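Local coordinates for protein CaaX farnesyltransferase alpha subunit Ram2 (Aspergillus fumigatus, PDB 4L9P) that probably transfers farnesyl or geranylgeranyl groups to CaaX-motif proteins, as the alpha subunit of a heterodimeric prenyltransferase, at residues I81-R94 / W111-I125. The protein carries 1 engineered substitution. Numbering follows the deposited sequence.
Sequences ISMNPAHYTVWIYR and WLNKVALKHLKNYQI. With FII ([(3,7,11-trimethyl-dodeca-2,6,10-trienyloxycarbamoyl)-methyl]-phosphonic acid), chain Q; EDO (1,2-ethanediol), chain F.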
loop_
_atom_site.group_PDB
_atom_site.type_symbol
_atom_site.label_atom_id
_atom_site.label_comp_id
_atom_site.label_asym_id
_atom_site.label_seq_id
_atom_site.Cartn_x
_atom_site.Cartn_y
_atom_site.Cartn_z
ATOM N N ILE A 81 6.486 24.172 9.707
ATOM C CA ILE A 81 5.653 23.659 8.602
ATOM C C ILE A 81 5.957 24.333 7.272
ATOM O O ILE A 81 5.951 23.636 6.221
ATOM C CB ILE A 81 4.130 23.733 8.970
ATOM C CG1 ILE A 81 3.838 22.651 10.007
ATOM C CG2 ILE A 81 3.223 23.587 7.709
ATOM C CD1 ILE A 81 2.478 22.826 10.746
ATOM N N SER A 82 6.250 25.635 7.305
ATOM C CA SER A 82 6.629 26.338 6.060
ATOM C C SER A 82 7.932 25.770 5.482
ATOM O O SER A 82 8.116 25.763 4.272
ATOM C CB SER A 82 6.737 27.862 6.288
ATOM O OG SER A 82 7.981 28.252 6.852
ATOM N N MET A 83 8.829 25.305 6.338
ATOM C CA MET A 83 10.092 24.709 5.866
ATOM C C MET A 83 9.984 23.244 5.506
ATOM O O MET A 83 10.650 22.779 4.579
ATOM C CB MET A 83 11.205 24.898 6.908
ATOM C CG MET A 83 11.650 26.378 7.006
ATOM S SD MET A 83 12.958 26.558 8.239
ATOM C CE MET A 83 12.021 26.565 9.717
ATOM N N ASN A 84 9.136 22.513 6.225
ATOM C CA ASN A 84 9.007 21.057 6.059
ATOM C C ASN A 84 7.607 20.610 6.465
ATOM O O ASN A 84 7.360 20.286 7.629
ATOM C CB ASN A 84 10.039 20.332 6.892
ATOM C CG ASN A 84 9.924 18.830 6.773
ATOM O OD1 ASN A 84 9.167 18.310 5.921
ATOM N ND2 ASN A 84 10.650 18.108 7.634
ATOM N N PRO A 85 6.679 20.614 5.518
ATOM C CA PRO A 85 5.302 20.254 5.863
ATOM C C PRO A 85 5.166 18.740 6.085
ATOM O O PRO A 85 4.103 18.307 6.504
ATOM C CB PRO A 85 4.494 20.670 4.617
ATOM C CG PRO A 85 5.449 20.583 3.521
ATOM C CD PRO A 85 6.792 21.052 4.110
ATOM N N ALA A 86 6.208 17.967 5.856
ATOM C CA ALA A 86 6.160 16.523 6.157
ATOM C C ALA A 86 6.753 16.179 7.533
ATOM O O ALA A 86 7.114 15.035 7.811
ATOM C CB ALA A 86 6.872 15.735 5.038
ATOM N N HIS A 87 6.834 17.166 8.428
ATOM C CA HIS A 87 7.316 16.903 9.795
ATOM C C HIS A 87 6.107 16.497 10.612
ATOM O O HIS A 87 5.363 17.355 11.096
ATOM C CB HIS A 87 7.941 18.214 10.285
ATOM C CG HIS A 87 8.715 18.109 11.559
ATOM N ND1 HIS A 87 8.145 17.761 12.772
ATOM C CD2 HIS A 87 10.017 18.425 11.826
ATOM C CE1 HIS A 87 9.078 17.804 13.709
ATOM N NE2 HIS A 87 10.233 18.180 13.156
ATOM N N TYR A 88 5.856 15.194 10.766
ATOM C CA TYR A 88 4.570 14.764 11.361
ATOM C C TYR A 88 4.466 15.236 12.819
ATOM O O TYR A 88 3.346 15.515 13.299
ATOM C CB TYR A 88 4.382 13.215 11.248
ATOM C CG TYR A 88 5.470 12.408 11.906
ATOM C CD1 TYR A 88 5.387 12.077 13.268
ATOM C CD2 TYR A 88 6.630 12.065 11.205
ATOM C CE1 TYR A 88 6.354 11.371 13.903
ATOM C CE2 TYR A 88 7.646 11.368 11.838
ATOM C CZ TYR A 88 7.510 11.037 13.213
ATOM O OH TYR A 88 8.555 10.398 13.846
ATOM N N THR A 89 5.587 15.246 13.538
ATOM C CA THR A 89 5.513 15.630 14.968
ATOM C C THR A 89 4.982 17.082 15.134
ATOM O O THR A 89 4.142 17.343 15.985
ATOM C CB THR A 89 6.894 15.565 15.594
ATOM O OG1 THR A 89 7.392 14.218 15.490
ATOM C CG2 THR A 89 6.870 15.956 17.090
ATOM N N VAL A 90 5.447 17.997 14.289
ATOM C CA VAL A 90 5.069 19.412 14.532
ATOM C C VAL A 90 3.576 19.620 14.285
ATOM O O VAL A 90 2.937 20.437 14.951
ATOM C CB VAL A 90 5.925 20.352 13.681
ATOM C CG1 VAL A 90 5.523 20.376 12.239
ATOM C CG2 VAL A 90 5.796 21.806 14.220
ATOM N N TRP A 91 2.957 18.857 13.362
ATOM C CA TRP A 91 1.509 19.011 13.157
ATOM C C TRP A 91 0.721 18.519 14.371
ATOM O O TRP A 91 -0.285 19.128 14.764
ATOM C CB TRP A 91 1.081 18.139 11.947
ATOM C CG TRP A 91 1.429 18.699 10.639
ATOM C CD1 TRP A 91 2.535 18.398 9.824
ATOM C CD2 TRP A 91 0.695 19.697 9.952
ATOM N NE1 TRP A 91 2.487 19.164 8.668
ATOM C CE2 TRP A 91 1.368 19.966 8.729
ATOM C CE3 TRP A 91 -0.457 20.426 10.259
ATOM C CZ2 TRP A 91 0.869 20.863 7.799
ATOM C CZ3 TRP A 91 -0.941 21.333 9.315
ATOM C CH2 TRP A 91 -0.294 21.539 8.102
ATOM N N ILE A 92 1.136 17.389 14.935
ATOM C CA ILE A 92 0.419 16.902 16.101
ATOM C C ILE A 92 0.550 17.873 17.283
ATOM O O ILE A 92 -0.446 18.149 17.982
ATOM C CB ILE A 92 0.957 15.513 16.499
ATOM C CG1 ILE A 92 0.594 14.540 15.353
ATOM C CG2 ILE A 92 0.402 15.036 17.862
ATOM C CD1 ILE A 92 1.410 13.397 15.344
ATOM N N TYR A 93 1.749 18.438 17.479
ATOM C CA TYR A 93 1.933 19.417 18.545
ATOM C C TYR A 93 1.102 20.693 18.239
ATOM O O TYR A 93 0.463 21.244 19.136
ATOM C CB TYR A 93 3.420 19.715 18.646
ATOM C CG TYR A 93 3.781 20.724 19.691
ATOM C CD1 TYR A 93 3.376 20.587 20.966
ATOM C CD2 TYR A 93 4.564 21.834 19.335
ATOM C CE1 TYR A 93 3.746 21.589 21.969
ATOM C CE2 TYR A 93 4.943 22.787 20.245
ATOM C CZ TYR A 93 4.537 22.667 21.568
ATOM O OH TYR A 93 4.943 23.676 22.441
ATOM N N ARG A 94 1.061 21.140 16.988
ATOM C CA ARG A 94 0.222 22.278 16.615
ATOM C C ARG A 94 -1.223 22.049 17.011
ATOM O O ARG A 94 -1.844 22.941 17.576
ATOM C CB ARG A 94 0.354 22.575 15.095
ATOM C CG ARG A 94 -0.503 23.726 14.643
ATOM C CD ARG A 94 -0.271 24.050 13.147
ATOM N NE ARG A 94 -1.054 25.229 12.766
ATOM C CZ ARG A 94 -0.578 26.464 12.786
ATOM N NH1 ARG A 94 0.664 26.677 13.204
ATOM N NH2 ARG A 94 -1.371 27.475 12.411
ATOM N N TRP A 111 -6.047 29.062 7.147
ATOM C CA TRP A 111 -4.576 28.897 7.014
ATOM C C TRP A 111 -4.238 27.517 6.390
ATOM O O TRP A 111 -3.404 27.427 5.455
ATOM C CB TRP A 111 -3.936 29.035 8.391
ATOM C CG TRP A 111 -2.492 28.687 8.407
ATOM C CD1 TRP A 111 -1.442 29.519 8.087
ATOM C CD2 TRP A 111 -1.910 27.430 8.776
ATOM N NE1 TRP A 111 -0.230 28.829 8.222
ATOM C CE2 TRP A 111 -0.498 27.561 8.660
ATOM C CE3 TRP A 111 -2.441 26.213 9.212
ATOM C CZ2 TRP A 111 0.368 26.506 8.949
ATOM C CZ3 TRP A 111 -1.576 25.169 9.495
ATOM C CH2 TRP A 111 -0.181 25.326 9.344
ATOM N N LEU A 112 -4.888 26.456 6.878
ATOM C CA LEU A 112 -4.604 25.103 6.390
ATOM C C LEU A 112 -4.909 25.003 4.900
ATOM O O LEU A 112 -4.168 24.343 4.164
ATOM C CB LEU A 112 -5.474 24.124 7.195
ATOM C CG LEU A 112 -5.160 22.650 6.854
ATOM C CD1 LEU A 112 -3.708 22.248 7.170
ATOM C CD2 LEU A 112 -6.175 21.770 7.612
ATOM N N ASN A 113 -5.965 25.673 4.438
ATOM C CA ASN A 113 -6.290 25.610 3.012
ATOM C C ASN A 113 -5.110 26.122 2.167
ATOM O O ASN A 113 -4.821 25.578 1.089
ATOM C CB ASN A 113 -7.469 26.516 2.683
ATOM C CG ASN A 113 -8.783 25.995 3.184
ATOM O OD1 ASN A 113 -8.905 24.841 3.620
ATOM N ND2 ASN A 113 -9.799 26.862 3.168
ATOM N N LYS A 114 -4.439 27.172 2.614
ATOM C CA LYS A 114 -3.280 27.684 1.884
ATOM C C LYS A 114 -2.123 26.697 1.853
ATOM O O LYS A 114 -1.436 26.554 0.834
ATOM C CB LYS A 114 -2.805 29.023 2.545
ATOM C CG LYS A 114 -3.863 30.129 2.407
ATOM C CD LYS A 114 -3.534 31.321 3.329
ATOM C CE LYS A 114 -4.790 32.164 3.689
ATOM N NZ LYS A 114 -4.614 33.396 4.557
ATOM N N VAL A 115 -1.879 26.021 2.973
ATOM C CA VAL A 115 -0.846 25.003 3.017
ATOM C C VAL A 115 -1.184 23.833 2.078
ATOM O O VAL A 115 -0.328 23.336 1.335
ATOM C CB VAL A 115 -0.633 24.472 4.485
ATOM C CG1 VAL A 115 0.584 23.500 4.508
ATOM C CG2 VAL A 115 -0.348 25.636 5.487
ATOM N N ALA A 116 -2.460 23.423 2.102
ATOM C CA ALA A 116 -2.949 22.301 1.303
ATOM C C ALA A 116 -2.778 22.610 -0.200
ATOM O O ALA A 116 -2.447 21.740 -0.971
ATOM C CB ALA A 116 -4.432 21.984 1.641
ATOM N N LEU A 117 -3.023 23.872 -0.578
ATOM C CA LEU A 117 -2.903 24.309 -2.006
ATOM C C LEU A 117 -1.444 24.361 -2.437
ATOM O O LEU A 117 -1.164 24.259 -3.630
ATOM C CB LEU A 117 -3.562 25.682 -2.195
ATOM C CG LEU A 117 -5.094 25.637 -2.180
ATOM C CD1 LEU A 117 -5.651 27.080 -2.108
ATOM C CD2 LEU A 117 -5.555 24.941 -3.456
ATOM N N LYS A 118 -0.513 24.432 -1.500
ATOM C CA LYS A 118 0.903 24.510 -1.854
ATOM C C LYS A 118 1.527 23.133 -1.951
ATOM O O LYS A 118 2.509 22.962 -2.687
ATOM C CB LYS A 118 1.702 25.321 -0.849
ATOM C CG LYS A 118 1.558 26.822 -0.984
ATOM C CD LYS A 118 2.497 27.480 0.061
ATOM C CE LYS A 118 2.305 29.006 0.140
ATOM N NZ LYS A 118 3.253 29.696 1.113
ATOM N N HIS A 119 1.005 22.146 -1.230
ATOM C CA HIS A 119 1.691 20.849 -1.079
ATOM C C HIS A 119 0.736 19.709 -1.325
ATOM O O HIS A 119 0.058 19.264 -0.472
ATOM C CB HIS A 119 2.237 20.717 0.346
ATOM C CG HIS A 119 3.194 21.802 0.719
ATOM N ND1 HIS A 119 4.474 21.847 0.215
ATOM C CD2 HIS A 119 3.078 22.868 1.554
ATOM C CE1 HIS A 119 5.121 22.872 0.748
ATOM N NE2 HIS A 119 4.297 23.516 1.547
ATOM N N LEU A 120 1.163 18.853 -2.292
ATOM C CA LEU A 120 0.454 17.597 -2.618
ATOM C C LEU A 120 1.016 16.274 -1.997
ATOM O O LEU A 120 2.130 16.241 -1.467
ATOM C CB LEU A 120 0.204 17.514 -4.133
ATOM C CG LEU A 120 -0.834 18.583 -4.590
ATOM C CD1 LEU A 120 -1.796 18.933 -3.418
ATOM C CD2 LEU A 120 -0.319 19.922 -5.147
ATOM N N LYS A 121 0.215 15.215 -2.009
ATOM C CA LYS A 121 0.558 13.938 -1.375
ATOM C C LYS A 121 1.151 14.013 0.006
ATOM O O LYS A 121 2.335 13.648 0.231
ATOM C CB LYS A 121 1.452 13.071 -2.245
ATOM C CG LYS A 121 0.683 12.390 -3.228
ATOM C CD LYS A 121 1.643 11.819 -4.227
ATOM C CE LYS A 121 0.937 11.371 -5.476
ATOM N NZ LYS A 121 1.959 11.153 -6.464
ATOM N N ASN A 122 0.316 14.403 0.942
ATOM C CA ASN A 122 0.798 14.657 2.288
ATOM C C ASN A 122 -0.224 14.126 3.272
ATOM O O ASN A 122 -1.389 14.508 3.265
ATOM C CB ASN A 122 1.088 16.161 2.381
ATOM C CG ASN A 122 1.609 16.601 3.741
ATOM O OD1 ASN A 122 0.942 16.359 4.752
ATOM N ND2 ASN A 122 2.703 17.465 3.738
ATOM N N TYR A 123 0.198 13.180 4.089
ATOM C CA TYR A 123 -0.700 12.631 5.116
ATOM C C TYR A 123 -1.102 13.625 6.202
ATOM O O TYR A 123 -2.258 13.598 6.673
ATOM C CB TYR A 123 -0.030 11.458 5.805
ATOM C CG TYR A 123 -0.128 10.139 5.056
ATOM C CD1 TYR A 123 0.868 9.768 4.161
ATOM C CD2 TYR A 123 -1.240 9.286 5.242
ATOM C CE1 TYR A 123 0.831 8.508 3.528
ATOM C CE2 TYR A 123 -1.255 8.050 4.541
ATOM C CZ TYR A 123 -0.219 7.717 3.700
ATOM O OH TYR A 123 -0.223 6.487 3.024
ATOM N N GLN A 124 -0.188 14.532 6.565
ATOM C CA GLN A 124 -0.355 15.328 7.763
ATOM C C GLN A 124 -1.408 16.380 7.503
ATOM O O GLN A 124 -2.267 16.593 8.359
ATOM C CB GLN A 124 0.974 16.033 8.071
ATOM C CG GLN A 124 2.045 15.096 8.700
ATOM C CD GLN A 124 2.564 14.098 7.716
ATOM O OE1 GLN A 124 3.015 14.465 6.628
ATOM N NE2 GLN A 124 2.510 12.818 8.095
ATOM N N ILE A 125 -1.364 17.032 6.330
ATOM C CA ILE A 125 -2.274 18.168 6.153
ATOM C C ILE A 125 -3.741 17.699 6.192
ATOM O O ILE A 125 -4.648 18.367 6.708
ATOM C CB ILE A 125 -1.976 18.787 4.736
ATOM C CG1 ILE A 125 -0.701 19.623 4.838
ATOM C CG2 ILE A 125 -3.150 19.582 4.137
ATOM C CD1 ILE A 125 -0.136 19.935 3.393
HETATM C C1 FII Q . 4.547 -0.228 5.069
HETATM C C2 FII Q . 4.080 1.016 4.361
HETATM C C6 FII Q . 4.369 2.283 5.048
HETATM C C10 FII Q . 3.069 0.868 3.299
HETATM C C11 FII Q . 2.436 2.045 2.557
HETATM C C12 FII Q . 3.175 2.182 1.194
HETATM C C15 FII Q . 2.468 2.964 0.090
HETATM C C18 FII Q . 3.148 3.130 -1.263
HETATM C C22 FII Q . 1.378 3.880 0.549
HETATM C C23 FII Q . 0.447 4.354 -0.557
HETATM C C24 FII Q . -0.441 5.448 -0.101
HETATM C C27 FII Q . -1.008 6.188 -1.270
HETATM C C30 FII Q . -2.322 5.641 -1.800
HETATM C C34 FII Q . -0.653 7.625 -1.325
HETATM C C35 FII Q . -1.342 8.601 -2.256
HETATM O O36 FII Q . -0.445 9.082 -3.241
HETATM N N42 FII Q . 0.178 8.127 -3.997
HETATM C C43 FII Q . -0.411 7.977 -5.261
HETATM O O44 FII Q . -1.416 8.587 -5.656
HETATM C C45 FII Q . 0.327 6.979 -6.142
HETATM P P46 FII Q . -0.782 6.035 -7.311
HETATM O O49 FII Q . -1.928 5.568 -6.496
HETATM O O50 FII Q . -1.122 6.937 -8.457
HETATM O O51 FII Q . 0.141 4.879 -7.751
HETATM C C1 EDO F . 11.792 18.486 16.637
HETATM O O1 EDO F . 10.647 17.640 16.351
HETATM C C2 EDO F . 12.970 17.951 15.812
HETATM O O2 EDO F . 12.792 18.289 14.430
HETATM O O HOH W 1 4.491 24.679 4.017
HETATM O O HOH W 2 5.814 25.881 2.301
#
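Ile81 sets CD1 against the edge of the Trp111 indole, 3.9 Å from CH2, while its CG2 meets Val115 CG1. Its carbonyl O reaches the second segment through a water that also binds His119 NE2; another water links the same NE2 to Ser82 O. Pro85 packs its ring over the His119 imidazole, CG lying 3.5 Å from the ring centroid and 6° off the normal, a CH-pi contact; Lys118 CB covers the opposite face of the imidazole. Pro85 O takes two donors, Trp91 NE1 at 2.8 Å and, more weakly, Asn122 ND2 at 3.2 Å in the conformer described. Asn122 also N-caps helix 123-133, its OD1 accepting from Ile125 N; in this conformer the amide links the helix start to the turn of residues 84-87. Each segment is the turn joining two helices (71-83 to 88-100, and 105-118 to 123-133), and the two lie in successive prenyltransferase alpha-subunit repeats of the all-helical, TPR-like chain. Tyr88 lays CA and CB along the Gln124 side chain, which in the conformer described is bent at chi2 (70°) and sends NE2 to the backbone of the bound peptide; the Tyr88 hydroxyl instead bonds to Met197 O and Gly192 N of the beta subunit. Trp91 is a knob in a hole formed by Leu112, Val115, Gln124 and Ile125. Gln124 CB sits over one face of its indole, 3.6 Å from the five-membered ring centroid, with Ile81 CD1 over the other; Leu112 CD1 and Ile125 CG1 pack against its six-membered ring. The Trp91 and Trp111 planes are inclined at 49°. Arg94, extended from CG to NE, lays its guanidinium over a face of Trp111, CZ 3.7 Å from the six-membered ring centroid, a cation-pi stack backed by Val115 CG2 on the far face, while NH2 forms a salt bridge with Glu108 and NH1 bonds to Thr77 OG1.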